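Local coordinates for protein putative acetyltransferase (Streptococcus mutans, PDB 3LD2) that binds coenzyme A and probably transfers acyl groups, as expected for a member of the GNAT acetyltransferase family, at residues K36-L41 with V85-D90; H109-G114 with Q143-H148; A169-Q174 with D184-Y189. One frame throughout, in Å; residues are numbered along the deposited sequence.

Interaction 1 of 3, residues K36-L41 with V85-D90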
ATOM      1  N   LYS A  36      13.208  -8.982   8.614  1.00 25.25           N
ATOM      2  CA  LYS A  36      13.728  -9.023   7.253  1.00 23.17           C
ATOM      3  C   LYS A  36      12.649  -8.791   6.198  1.00 21.70           C
ATOM      4  O   LYS A  36      11.493  -9.219   6.337  1.00 20.51           O
ATOM      5  CB  LYS A  36      14.482 -10.334   6.982  1.00 27.12           C
ATOM      6  CG  LYS A  36      15.749 -10.532   7.819  1.00 31.24           C
ATOM      7  CD  LYS A  36      16.531 -11.780   7.385  1.00 28.96           C
ATOM      8  CE  LYS A  36      17.405 -12.322   8.511  1.00 30.00           C
ATOM      9  NZ  LYS A  36      18.226 -11.261   9.125  1.00 28.78           N
ATOM     10  N   ILE A  37      13.041  -8.099   5.138  1.00 22.11           N
ATOM     11  CA  ILE A  37      12.161  -7.882   4.000  1.00 21.81           C
ATOM     12  C   ILE A  37      12.614  -8.728   2.825  1.00 18.70           C
ATOM     13  O   ILE A  37      13.813  -8.858   2.545  1.00 18.24           O
ATOM     14  CB  ILE A  37      12.110  -6.406   3.590  1.00 21.73           C
ATOM     15  CG1 ILE A  37      11.296  -5.618   4.617  1.00 18.28           C
ATOM     16  CG2 ILE A  37      11.485  -6.267   2.217  1.00 16.14           C
ATOM     17  CD1 ILE A  37      11.890  -4.269   4.902  1.00 16.07           C
ATOM     18  N   SER A  38      11.637  -9.299   2.138  1.00 17.20           N
ATOM     19  CA  SER A  38      11.916 -10.263   1.100  1.00 15.36           C
ATOM     20  C   SER A  38      10.758 -10.310   0.101  1.00 18.91           C
ATOM     21  O   SER A  38       9.660  -9.815   0.390  1.00 17.68           O
ATOM     22  CB  SER A  38      12.117 -11.630   1.746  1.00 14.82           C
ATOM     23  OG  SER A  38      10.887 -12.131   2.240  1.00 18.64           O
ATOM     24  N   PRO A  39      11.007 -10.894  -1.088  1.00 17.18           N
ATOM     25  CA  PRO A  39       9.973 -11.075  -2.116  1.00 12.45           C
ATOM     26  C   PRO A  39       8.877 -12.003  -1.605  1.00 13.48           C
ATOM     27  O   PRO A  39       9.175 -12.974  -0.925  1.00 17.53           O
ATOM     28  CB  PRO A  39      10.728 -11.770  -3.254  1.00 11.96           C
ATOM     29  CG  PRO A  39      12.175 -11.530  -2.985  1.00 12.51           C
ATOM     30  CD  PRO A  39      12.344 -11.336  -1.531  1.00 11.50           C
HETATM   31  N   MSE A  40       7.626 -11.734  -1.930  1.00 14.04           N
HETATM   32  CA  MSE A  40       6.548 -12.608  -1.475  1.00 13.90           C
HETATM   33  C   MSE A  40       6.571 -13.968  -2.193  1.00 16.94           C
HETATM   34  O   MSE A  40       6.742 -14.039  -3.411  1.00 13.32           O
HETATM   35  CB  MSE A  40       5.186 -11.929  -1.662  1.00 12.56           C
HETATM   36  CG  MSE A  40       4.031 -12.735  -1.093  1.00 17.55           C
HETATM   37 SE   MSE A  40       2.206 -12.119  -1.586  0.80 27.50          SE
HETATM   38  CE  MSE A  40       2.089 -12.694  -3.469  1.00 14.43           C
ATOM     39  N   LEU A  41       6.386 -15.041  -1.429  1.00 17.73           N
ATOM     40  CA  LEU A  41       6.337 -16.386  -1.971  1.00 13.09           C
ATOM     41  C   LEU A  41       4.921 -16.817  -2.238  1.00 16.44           C
ATOM     42  O   LEU A  41       3.977 -16.371  -1.583  1.00 17.42           O
ATOM     43  CB  LEU A  41       6.914 -17.389  -0.981  1.00 17.94           C
ATOM     44  CG  LEU A  41       8.391 -17.328  -0.670  1.00 17.78           C
ATOM     45  CD1 LEU A  41       8.647 -18.280   0.458  1.00 16.25           C
ATOM     46  CD2 LEU A  41       9.184 -17.680  -1.914  1.00 14.60           C
ATOM     47  N   VAL A  85       7.351  -8.363   1.321  1.00 13.30           N
ATOM     48  CA  VAL A  85       6.795  -8.858   2.564  1.00 13.29           C
ATOM     49  C   VAL A  85       7.798  -8.690   3.720  1.00 15.09           C
ATOM     50  O   VAL A  85       9.014  -8.738   3.527  1.00 18.14           O
ATOM     51  CB  VAL A  85       6.317 -10.307   2.362  1.00 17.25           C
ATOM     52  CG1 VAL A  85       6.735 -11.190   3.499  1.00 20.98           C
ATOM     53  CG2 VAL A  85       4.812 -10.351   2.157  1.00 13.20           C
ATOM     54  N   ALA A  86       7.307  -8.414   4.917  1.00 16.89           N
ATOM     55  CA  ALA A  86       8.216  -8.335   6.060  1.00 19.88           C
ATOM     56  C   ALA A  86       7.909  -9.454   7.039  1.00 17.55           C
ATOM     57  O   ALA A  86       6.752  -9.762   7.307  1.00 18.92           O
ATOM     58  CB  ALA A  86       8.157  -6.975   6.723  1.00 13.95           C
ATOM     59  N   LYS A  87       8.949 -10.101   7.538  1.00 20.01           N
ATOM     60  CA  LYS A  87       8.755 -11.240   8.430  1.00 22.93           C
ATOM     61  C   LYS A  87       9.552 -11.050   9.700  1.00 24.77           C
ATOM     62  O   LYS A  87      10.638 -10.440   9.699  1.00 26.14           O
ATOM     63  CB  LYS A  87       9.175 -12.561   7.771  1.00 21.94           C
ATOM     64  CG  LYS A  87       8.393 -12.981   6.530  1.00 25.55           C
ATOM     65  CD  LYS A  87       8.818 -14.392   6.095  1.00 31.79           C
ATOM     66  CE  LYS A  87       8.538 -14.673   4.624  1.00 29.38           C
ATOM     67  NZ  LYS A  87       8.059 -16.073   4.357  1.00 22.79           N
ATOM     68  N   ILE A  88       9.001 -11.586  10.781  1.00 28.27           N
ATOM     69  CA  ILE A  88       9.683 -11.661  12.067  1.00 32.48           C
ATOM     70  C   ILE A  88       9.530 -13.103  12.558  1.00 34.22           C
ATOM     71  O   ILE A  88       8.450 -13.490  12.995  1.00 38.40           O
ATOM     72  CB  ILE A  88       9.083 -10.660  13.077  1.00 29.56           C
ATOM     73  CG1 ILE A  88       9.325  -9.233  12.608  1.00 28.34           C
ATOM     74  CG2 ILE A  88       9.728 -10.814  14.439  1.00 37.27           C
ATOM     75  CD1 ILE A  88       8.888  -8.177  13.606  1.00 25.51           C
ATOM     76  N   LYS A  89      10.601 -13.891  12.447  1.00 37.22           N
ATOM     77  CA  LYS A  89      10.555 -15.351  12.621  1.00 40.34           C
ATOM     78  C   LYS A  89       9.800 -16.090  11.486  1.00 42.02           C
ATOM     79  O   LYS A  89       8.990 -16.985  11.737  1.00 44.48           O
ATOM     80  CB  LYS A  89       9.989 -15.736  13.996  1.00 42.07           C
ATOM     81  CG  LYS A  89       8.487 -16.001  14.005  1.00 42.21           C
ATOM     82  CD  LYS A  89       7.978 -16.360  15.380  1.00 51.71           C
ATOM     83  CE  LYS A  89       8.458 -15.352  16.416  1.00 55.47           C
ATOM     84  NZ  LYS A  89       8.116 -15.794  17.803  1.00 57.65           N
ATOM     85  N   ASP A  90      10.086 -15.743  10.235  1.00 38.73           N
ATOM     86  CA  ASP A  90       9.313 -16.290   9.105  1.00 40.90           C
ATOM     87  C   ASP A  90       7.783 -16.233   9.315  1.00 35.81           C
ATOM     88  O   ASP A  90       7.021 -16.964   8.687  1.00 36.21           O
ATOM     89  CB  ASP A  90       9.780 -17.705   8.716  1.00 41.03           C
ATOM     90  CG  ASP A  90       9.732 -17.945   7.189  1.00 48.41           C
ATOM     91  OD1 ASP A  90       8.616 -18.133   6.640  1.00 43.41           O
ATOM     92  OD2 ASP A  90      10.817 -17.940   6.539  1.00 43.01           O
TER
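Lys-36 and Lys-87 form a hydrogen-bonded antiparallel pair that joins the edge strand 35-39 of the GNAT sheet to strand 82-88. The bond from Lys-36 N to Lys-87 O measures 3.1 Å and is nearly straight, with an N-H...O angle of 170°. The return bond from Lys-87 N to Lys-36 O is 2.9 Å. A second such pair, Ser-38 with Val-85, follows, and between them Ile-37 faces Ala-86 in the non-hydrogen-bonded position.

Ile-37 can be followed outward. Its CB is 3.9 Å from Val-85 O, and CG2, anti to the backbone N, comes within 3.7 Å of that same Val-85 O. CG1 takes the other branch and meets Ala-86 CB at 4.0 Å. As a whole, the side chain, which ends at CD1, packs on Ala-129, Leu-130 and Ile-133 of helix 126-138. Ala-86 also touches Leu-130, so this helix packs on the face carrying Ile-37 and Ala-86.

On the reverse face Val-85 packs against Val-48 of helix 45-55, and Lys-87 NZ forms salt bridges with Asp-44 and with Asp-90, whose OD1 it meets from above the carboxylate plane. Past the strand end, selenomethionine Met-40 closes the contact, its CG 4.1 Å from Val-85 CG2.

Interaction 2 of 3, residues H109-G114 with Q143-H148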
ATOM      1  N   HIS A 109       4.764   6.004 -16.658  1.00 19.81           N
ATOM      2  CA  HIS A 109       5.856   6.442 -15.800  1.00 19.16           C
ATOM      3  C   HIS A 109       5.428   6.676 -14.328  1.00 15.81           C
ATOM      4  O   HIS A 109       6.204   7.184 -13.528  1.00 15.60           O
ATOM      5  CB  HIS A 109       6.482   7.708 -16.390  1.00 18.19           C
ATOM      6  CG  HIS A 109       5.542   8.867 -16.426  1.00 20.35           C
ATOM      7  ND1 HIS A 109       4.412   8.879 -17.213  1.00 19.89           N
ATOM      8  CD2 HIS A 109       5.538  10.032 -15.738  1.00 18.38           C
ATOM      9  CE1 HIS A 109       3.765  10.014 -17.029  1.00 20.07           C
ATOM     10  NE2 HIS A 109       4.426  10.731 -16.136  1.00 20.72           N
ATOM     11  N   ILE A 110       4.201   6.302 -13.987  1.00 15.44           N
ATOM     12  CA  ILE A 110       3.676   6.490 -12.637  1.00 17.36           C
ATOM     13  C   ILE A 110       3.442   5.152 -11.934  1.00 12.94           C
ATOM     14  O   ILE A 110       2.621   4.357 -12.370  1.00 13.93           O
ATOM     15  CB  ILE A 110       2.336   7.278 -12.652  1.00 15.67           C
ATOM     16  CG1 ILE A 110       2.485   8.572 -13.465  1.00 19.18           C
ATOM     17  CG2 ILE A 110       1.874   7.567 -11.229  1.00 11.90           C
ATOM     18  CD1 ILE A 110       1.203   9.364 -13.619  1.00 18.38           C
ATOM     19  N   VAL A 111       4.151   4.903 -10.843  1.00 11.61           N
ATOM     20  CA  VAL A 111       3.893   3.692 -10.054  1.00 13.04           C
ATOM     21  C   VAL A 111       2.934   3.967  -8.868  1.00 12.49           C
ATOM     22  O   VAL A 111       2.904   5.081  -8.326  1.00 13.32           O
ATOM     23  CB  VAL A 111       5.217   2.987  -9.626  1.00 10.22           C
ATOM     24  CG1 VAL A 111       5.995   3.816  -8.618  1.00 10.78           C
ATOM     25  CG2 VAL A 111       4.941   1.599  -9.090  1.00 13.84           C
ATOM     26  N   THR A 112       2.112   2.983  -8.510  1.00 12.27           N
ATOM     27  CA  THR A 112       1.305   3.057  -7.270  1.00 13.40           C
ATOM     28  C   THR A 112       1.551   1.835  -6.319  1.00 12.99           C
ATOM     29  O   THR A 112       2.194   0.858  -6.716  1.00 12.96           O
ATOM     30  CB  THR A 112      -0.218   3.270  -7.586  1.00 13.03           C
ATOM     31  OG1 THR A 112      -0.951   3.606  -6.386  1.00 12.78           O
ATOM     32  CG2 THR A 112      -0.818   2.045  -8.224  1.00  8.72           C
ATOM     33  N   PHE A 113       1.066   1.898  -5.072  1.00 12.62           N
ATOM     34  CA  PHE A 113       1.286   0.812  -4.098  1.00 12.07           C
ATOM     35  C   PHE A 113       0.319   0.829  -2.932  1.00 14.34           C
ATOM     36  O   PHE A 113      -0.215   1.868  -2.578  1.00 17.01           O
ATOM     37  CB  PHE A 113       2.714   0.844  -3.536  1.00 13.06           C
ATOM     38  CG  PHE A 113       2.978   2.005  -2.624  1.00 12.37           C
ATOM     39  CD1 PHE A 113       2.848   1.870  -1.250  1.00 14.92           C
ATOM     40  CD2 PHE A 113       3.342   3.238  -3.140  1.00 11.86           C
ATOM     41  CE1 PHE A 113       3.086   2.945  -0.396  1.00 12.81           C
ATOM     42  CE2 PHE A 113       3.580   4.321  -2.307  1.00 14.32           C
ATOM     43  CZ  PHE A 113       3.451   4.176  -0.929  1.00 14.61           C
ATOM     44  N   GLY A 114       0.093  -0.337  -2.337  1.00 16.25           N
ATOM     45  CA  GLY A 114      -0.616  -0.442  -1.071  1.00 13.89           C
ATOM     46  C   GLY A 114       0.357  -0.963  -0.022  1.00 15.85           C
ATOM     47  O   GLY A 114       1.429  -1.469  -0.365  1.00 14.92           O
ATOM     48  N   GLN A 143       8.915   7.686 -12.848  1.00 20.36           N
ATOM     49  CA  GLN A 143       9.223   9.089 -12.585  1.00 23.81           C
ATOM     50  C   GLN A 143       8.545   9.540 -11.299  1.00 23.55           C
ATOM     51  O   GLN A 143       9.069  10.371 -10.554  1.00 21.49           O
ATOM     52  CB  GLN A 143       8.716   9.965 -13.736  1.00 25.14           C
ATOM     53  CG  GLN A 143       9.472   9.806 -15.046  1.00 29.11           C
ATOM     54  CD  GLN A 143      10.913  10.234 -14.919  1.00 40.15           C
ATOM     55  OE1 GLN A 143      11.816   9.398 -14.975  1.00 45.08           O
ATOM     56  NE2 GLN A 143      11.143  11.539 -14.721  1.00 38.65           N
ATOM     57  N   LYS A 144       7.371   8.966 -11.050  1.00 18.58           N
ATOM     58  CA  LYS A 144       6.459   9.498 -10.068  1.00 18.32           C
ATOM     59  C   LYS A 144       5.660   8.400  -9.392  1.00 16.09           C
ATOM     60  O   LYS A 144       5.136   7.492 -10.054  1.00 13.28           O
ATOM     61  CB  LYS A 144       5.496  10.467 -10.756  1.00 17.61           C
ATOM     62  CG  LYS A 144       4.547  11.169  -9.829  1.00 15.05           C
ATOM     63  CD  LYS A 144       3.331  11.645 -10.578  1.00 17.39           C
ATOM     64  CE  LYS A 144       2.557  12.676  -9.771  1.00 19.74           C
ATOM     65  NZ  LYS A 144       1.641  13.462 -10.629  1.00 21.74           N
ATOM     66  N   VAL A 145       5.585   8.499  -8.067  1.00 14.28           N
ATOM     67  CA  VAL A 145       4.688   7.677  -7.275  1.00 14.33           C
ATOM     68  C   VAL A 145       3.438   8.479  -6.962  1.00 12.07           C
ATOM     69  O   VAL A 145       3.506   9.648  -6.615  1.00 11.56           O
ATOM     70  CB  VAL A 145       5.288   7.293  -5.912  1.00 11.79           C
ATOM     71  CG1 VAL A 145       4.407   6.262  -5.240  1.00  8.46           C
ATOM     72  CG2 VAL A 145       6.688   6.799  -6.067  1.00 12.27           C
ATOM     73  N   LEU A 146       2.301   7.823  -7.038  1.00 11.89           N
ATOM     74  CA  LEU A 146       1.072   8.462  -6.680  1.00 14.76           C
ATOM     75  C   LEU A 146       0.109   7.500  -5.944  1.00 14.57           C
ATOM     76  O   LEU A 146      -0.131   6.375  -6.400  1.00 12.12           O
ATOM     77  CB  LEU A 146       0.454   9.073  -7.938  1.00 12.23           C
ATOM     78  CG  LEU A 146      -0.736   9.994  -7.753  1.00 14.75           C
ATOM     79  CD1 LEU A 146      -0.695  11.129  -8.728  1.00 18.24           C
ATOM     80  CD2 LEU A 146      -1.996   9.176  -7.939  1.00 19.10           C
ATOM     81  N   ILE A 147      -0.427   7.961  -4.807  1.00 12.37           N
ATOM     82  CA  ILE A 147      -1.397   7.188  -4.020  1.00 12.89           C
ATOM     83  C   ILE A 147      -2.607   7.993  -3.555  1.00 13.65           C
ATOM     84  O   ILE A 147      -2.569   9.223  -3.449  1.00 14.64           O
ATOM     85  CB  ILE A 147      -0.755   6.584  -2.765  1.00 13.63           C
ATOM     86  CG1 ILE A 147      -0.054   7.685  -1.972  1.00 12.04           C
ATOM     87  CG2 ILE A 147       0.216   5.443  -3.143  1.00 14.14           C
ATOM     88  CD1 ILE A 147       0.727   7.181  -0.787  1.00 13.79           C
ATOM     89  N   HIS A 148      -3.678   7.269  -3.271  1.00 13.66           N
ATOM     90  CA  HIS A 148      -4.910   7.826  -2.737  1.00 14.74           C
ATOM     91  C   HIS A 148      -5.044   7.438  -1.269  1.00 16.81           C
ATOM     92  O   HIS A 148      -4.937   6.258  -0.936  1.00 19.12           O
ATOM     93  CB  HIS A 148      -6.094   7.244  -3.484  1.00 12.81           C
ATOM     94  CG  HIS A 148      -6.225   7.742  -4.885  1.00 18.64           C
ATOM     95  ND1 HIS A 148      -7.196   8.641  -5.265  1.00 19.32           N
ATOM     96  CD2 HIS A 148      -5.507   7.469  -6.000  1.00 19.69           C
ATOM     97  CE1 HIS A 148      -7.076   8.893  -6.555  1.00 21.08           C
ATOM     98  NE2 HIS A 148      -6.059   8.194  -7.025  1.00 21.58           N
TER
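With chi1 at 70°, Phe-113 has its ring set between its own backbone N and carbonyl carbon; in Ile-147, chi1 of 53° sets CG1 between N and the carbonyl carbon and leaves CG2 beside N, anti to the carbonyl carbon. These settings bring the CG2 methyl over the ring. The two residues belong to the parallel strands of the beta-alpha-beta unit 110-117, 126-138, 144-150 in the GNAT fold. Ile-147 CG2 sits 4.0 Å from the centroid of the Phe-113 ring, 28° off its normal, a CH-pi contact. Val-145 CG1 instead comes to the ring edge in plane, 3.6 Å from Phe-113 CE2. The ring thus has one methyl over a face and another at its edge, and it also meets Phe-134 of the crossover helix 126-138.

The same face continues with Val-111 and Val-145, lying side by side and pointing the same way. On the other face Ile-110 CG2 rests on Leu-146 CB at 3.9 Å, the two side chains again side by side and pointing the same way.

The backbones pair in parallel register, Ile-110 with Lys-144 and Val-111 with Val-145. At the start of the pairing His-109 O accepts two N-H groups, at 2.8 Å from Gln-143 N and at a longer 3.3 Å from Lys-144 N. The His-109 ring meets Gln-143 CB at its edge, and Ile-110 CG1 lies over one of its faces. Farther along, a side chain adds to the pairing: the Thr-112 hydroxyl OG1, anti to the backbone N, donates to Leu-146 O at 2.9 Å, in the carbonyl plane of that residue.

Interaction 3 of 3, residues A169-Q174 with D184-Y189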
ATOM      1  N   ALA A 169      -3.127  16.645  -4.107  1.00 15.04           N
ATOM      2  CA  ALA A 169      -4.495  17.050  -4.355  1.00 14.52           C
ATOM      3  C   ALA A 169      -5.415  16.593  -3.254  1.00 13.28           C
ATOM      4  O   ALA A 169      -5.102  15.695  -2.479  1.00 11.40           O
ATOM      5  CB  ALA A 169      -4.979  16.499  -5.686  1.00 10.60           C
ATOM      6  N   ARG A 170      -6.584  17.208  -3.222  1.00 16.49           N
ATOM      7  CA  ARG A 170      -7.601  16.815  -2.282  1.00 16.26           C
ATOM      8  C   ARG A 170      -8.927  16.792  -3.016  1.00 14.86           C
ATOM      9  O   ARG A 170      -9.327  17.788  -3.574  1.00 18.56           O
ATOM     10  CB  ARG A 170      -7.625  17.795  -1.126  1.00 17.56           C
ATOM     11  CG  ARG A 170      -8.840  17.652  -0.264  1.00 21.63           C
ATOM     12  CD  ARG A 170      -8.787  18.527   0.969  1.00 19.09           C
ATOM     13  NE  ARG A 170     -10.138  18.597   1.511  1.00 28.14           N
ATOM     14  CZ  ARG A 170     -10.845  19.715   1.631  1.00 27.26           C
ATOM     15  NH1 ARG A 170     -10.312  20.887   1.283  1.00 27.15           N
ATOM     16  NH2 ARG A 170     -12.076  19.656   2.117  1.00 21.56           N
ATOM     17  N   LEU A 171      -9.574  15.629  -3.063  1.00 17.73           N
ATOM     18  CA  LEU A 171     -10.901  15.505  -3.648  1.00 14.80           C
ATOM     19  C   LEU A 171     -11.918  15.490  -2.523  1.00 16.36           C
ATOM     20  O   LEU A 171     -11.930  14.620  -1.658  1.00 14.67           O
ATOM     21  CB  LEU A 171     -11.034  14.238  -4.480  1.00 14.66           C
ATOM     22  CG  LEU A 171     -10.025  14.078  -5.615  1.00 20.24           C
ATOM     23  CD1 LEU A 171     -10.378  12.870  -6.483  1.00 13.40           C
ATOM     24  CD2 LEU A 171      -9.971  15.356  -6.445  1.00 16.48           C
ATOM     25  N   THR A 172     -12.777  16.485  -2.580  1.00 17.68           N
ATOM     26  CA  THR A 172     -13.747  16.793  -1.574  1.00 15.82           C
ATOM     27  C   THR A 172     -14.939  15.863  -1.581  1.00 18.35           C
ATOM     28  O   THR A 172     -15.557  15.597  -2.639  1.00 15.63           O
ATOM     29  CB  THR A 172     -14.209  18.217  -1.814  1.00 16.55           C
ATOM     30  OG1 THR A 172     -13.429  19.089  -0.993  1.00 22.06           O
ATOM     31  CG2 THR A 172     -15.685  18.383  -1.521  1.00 19.55           C
ATOM     32  N   LYS A 173     -15.249  15.374  -0.383  1.00 14.48           N
ATOM     33  CA  LYS A 173     -16.414  14.528  -0.150  1.00 16.82           C
ATOM     34  C   LYS A 173     -16.546  13.380  -1.131  1.00 15.92           C
ATOM     35  O   LYS A 173     -17.645  13.079  -1.583  1.00 17.88           O
ATOM     36  CB  LYS A 173     -17.688  15.367  -0.150  1.00 16.70           C
ATOM     37  CG  LYS A 173     -17.786  16.269   1.065  1.00 21.06           C
ATOM     38  CD  LYS A 173     -18.793  17.364   0.877  1.00 21.02           C
ATOM     39  CE  LYS A 173     -18.077  18.686   0.675  1.00 26.73           C
ATOM     40  NZ  LYS A 173     -18.777  19.590  -0.294  1.00 32.60           N
ATOM     41  N   GLN A 174     -15.432  12.720  -1.434  1.00 14.82           N
ATOM     42  CA  GLN A 174     -15.430  11.615  -2.388  1.00 15.82           C
ATOM     43  C   GLN A 174     -16.214  10.419  -1.893  1.00 14.87           C
ATOM     44  O   GLN A 174     -16.824   9.704  -2.677  1.00 14.62           O
ATOM     45  CB  GLN A 174     -14.003  11.165  -2.713  1.00 17.69           C
ATOM     46  CG  GLN A 174     -13.335  11.929  -3.835  1.00 19.80           C
ATOM     47  CD  GLN A 174     -14.241  12.129  -5.022  1.00 19.90           C
ATOM     48  OE1 GLN A 174     -15.054  13.048  -5.040  1.00 20.78           O
ATOM     49  NE2 GLN A 174     -14.095  11.275  -6.033  1.00 22.47           N
ATOM     50  N   ASP A 184     -10.656  12.377  -0.322  1.00 14.01           N
ATOM     51  CA  ASP A 184      -9.615  11.562  -0.908  1.00 10.43           C
ATOM     52  C   ASP A 184      -8.375  12.427  -1.050  1.00 12.40           C
ATOM     53  O   ASP A 184      -8.370  13.403  -1.805  1.00 15.47           O
ATOM     54  CB  ASP A 184     -10.080  11.065  -2.269  1.00 15.64           C
ATOM     55  CG  ASP A 184      -9.155  10.031  -2.866  1.00 20.83           C
ATOM     56  OD1 ASP A 184      -8.362   9.420  -2.111  1.00 18.51           O
ATOM     57  OD2 ASP A 184      -9.241   9.827  -4.100  1.00 24.94           O
ATOM     58  N   LEU A 185      -7.324  12.096  -0.313  1.00 10.71           N
ATOM     59  CA  LEU A 185      -6.093  12.859  -0.400  1.00 12.20           C
ATOM     60  C   LEU A 185      -5.106  12.127  -1.273  1.00 14.21           C
ATOM     61  O   LEU A 185      -4.853  10.937  -1.082  1.00 13.68           O
ATOM     62  CB  LEU A 185      -5.492  13.091   0.975  1.00 13.64           C
ATOM     63  CG  LEU A 185      -6.445  13.649   2.022  1.00 12.02           C
ATOM     64  CD1 LEU A 185      -5.697  13.798   3.343  1.00  9.22           C
ATOM     65  CD2 LEU A 185      -7.023  14.954   1.520  1.00 11.05           C
ATOM     66  N   ILE A 186      -4.564  12.847  -2.246  1.00 15.81           N
ATOM     67  CA  ILE A 186      -3.728  12.243  -3.255  1.00 14.40           C
ATOM     68  C   ILE A 186      -2.320  12.653  -2.965  1.00 13.83           C
ATOM     69  O   ILE A 186      -2.010  13.842  -3.022  1.00 14.29           O
ATOM     70  CB  ILE A 186      -4.149  12.697  -4.657  1.00 14.33           C
ATOM     71  CG1 ILE A 186      -5.560  12.191  -4.924  1.00 13.35           C
ATOM     72  CG2 ILE A 186      -3.174  12.163  -5.722  1.00 12.89           C
ATOM     73  CD1 ILE A 186      -6.049  12.462  -6.301  1.00 13.68           C
ATOM     74  N   TYR A 187      -1.491  11.664  -2.627  1.00 12.12           N
ATOM     75  CA  TYR A 187      -0.092  11.894  -2.285  1.00 12.27           C
ATOM     76  C   TYR A 187       0.853  11.449  -3.390  1.00 13.82           C
ATOM     77  O   TYR A 187       0.627  10.444  -4.063  1.00 15.71           O
ATOM     78  CB  TYR A 187       0.271  11.183  -0.977  1.00 11.52           C
ATOM     79  CG  TYR A 187      -0.172  11.926   0.261  1.00 11.76           C
ATOM     80  CD1 TYR A 187       0.682  12.805   0.915  1.00 12.09           C
ATOM     81  CD2 TYR A 187      -1.456  11.767   0.768  1.00 14.64           C
ATOM     82  CE1 TYR A 187       0.275  13.495   2.030  1.00 13.09           C
ATOM     83  CE2 TYR A 187      -1.875  12.452   1.900  1.00 10.88           C
ATOM     84  CZ  TYR A 187      -1.013  13.313   2.516  1.00 13.98           C
ATOM     85  OH  TYR A 187      -1.425  13.977   3.640  1.00 21.27           O
ATOM     86  N   SER A 188       1.932  12.179  -3.587  1.00 14.50           N
ATOM     87  CA  SER A 188       2.831  11.786  -4.648  1.00 13.73           C
ATOM     88  C   SER A 188       4.259  11.822  -4.170  1.00 14.41           C
ATOM     89  O   SER A 188       4.545  12.301  -3.076  1.00 14.74           O
ATOM     90  CB  SER A 188       2.607  12.623  -5.924  1.00 13.13           C
ATOM     91  OG  SER A 188       2.897  13.982  -5.702  1.00 13.60           O
ATOM     92  N   TYR A 189       5.154  11.275  -4.983  1.00 15.16           N
ATOM     93  CA  TYR A 189       6.561  11.242  -4.635  1.00 14.33           C
ATOM     94  C   TYR A 189       7.367  11.405  -5.899  1.00 15.84           C
ATOM     95  O   TYR A 189       7.132  10.701  -6.883  1.00 19.64           O
ATOM     96  CB  TYR A 189       6.908   9.909  -3.955  1.00 16.82           C
ATOM     97  CG  TYR A 189       8.229   9.909  -3.215  1.00 16.23           C
ATOM     98  CD1 TYR A 189       8.273   9.896  -1.824  1.00 16.93           C
ATOM     99  CD2 TYR A 189       9.427   9.912  -3.906  1.00 17.11           C
ATOM    100  CE1 TYR A 189       9.472   9.898  -1.144  1.00 17.35           C
ATOM    101  CE2 TYR A 189      10.633   9.912  -3.237  1.00 17.41           C
ATOM    102  CZ  TYR A 189      10.654   9.898  -1.863  1.00 19.96           C
ATOM    103  OH  TYR A 189      11.867   9.896  -1.215  1.00 27.76           O
TER
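Ala-169 to Leu-171 run antiparallel to Asp-184 to Ile-186, the segment axes 4.8 Å apart and at 160° to each other, with two hydrogen-bonded pairs flanking Arg-170 and Leu-185. Between Leu-171 and Asp-184 the bonds are nearly straight: Leu-171 N to Asp-184 O is 2.8 Å at 174°, and Asp-184 N to Leu-171 O is 2.9 Å.

Arg-170 and Leu-185 lie side by side on one face. The arginine chain is extended from CG to NE, which lays CB, CG and CD past the single methyl CD2 of Leu-185, and CG is 3.7 Å from Leu-185 CD2. Its charged end goes to Asp-183, bridged through NE, while Thr-172 OG1 stands over one face of the guanidinium toward its rim.

On the other face Ala-169 CB meets Ile-186 CB at 4.0 Å, and Leu-171 CB lies alongside Asp-184 CB. After the chain turns a corner at Thr-172 and Lys-173, Gln-174 crosses Asp-184 obliquely, its CG 3.7 Å from Asp-184 CB. Asp-184 is buried, and its OD2 is hydrogen-bonded to His-148.

The contact is part of the hairpin of strands 166-177 and 180-190. Strand 166-177 is the outermost strand of the sheet on this side; strand 180-190 is flanked on its other edge by strand 144-150, and helix 154-162 covers Leu-185 and Tyr-187 through Val-157.

Overall arrangement
All three contacts lie in one mixed sheet, interaction 1 and interaction 3 at its two ends and interaction 2 between them. The centres of interactions 1 and 3 are about 31 Å apart, on opposite sides of the chain's centre. Interaction 1 does not touch interaction 2 (nearest atoms about 9 Å), whereas interactions 2 and 3 meet through neighbouring strands 144-150 and 180-190: His-148 ND1 lies 2.6 Å from Asp-184 OD2, and Ile-147 O 2.8 Å from Tyr-187 N, both probable hydrogen bonds. Coenzyme A is nearest interaction 2, about 7 Å from the Phe-113 side chain, against about 9 Å from the side chain of Ala-86 and about 10 Å from that of Asp-184.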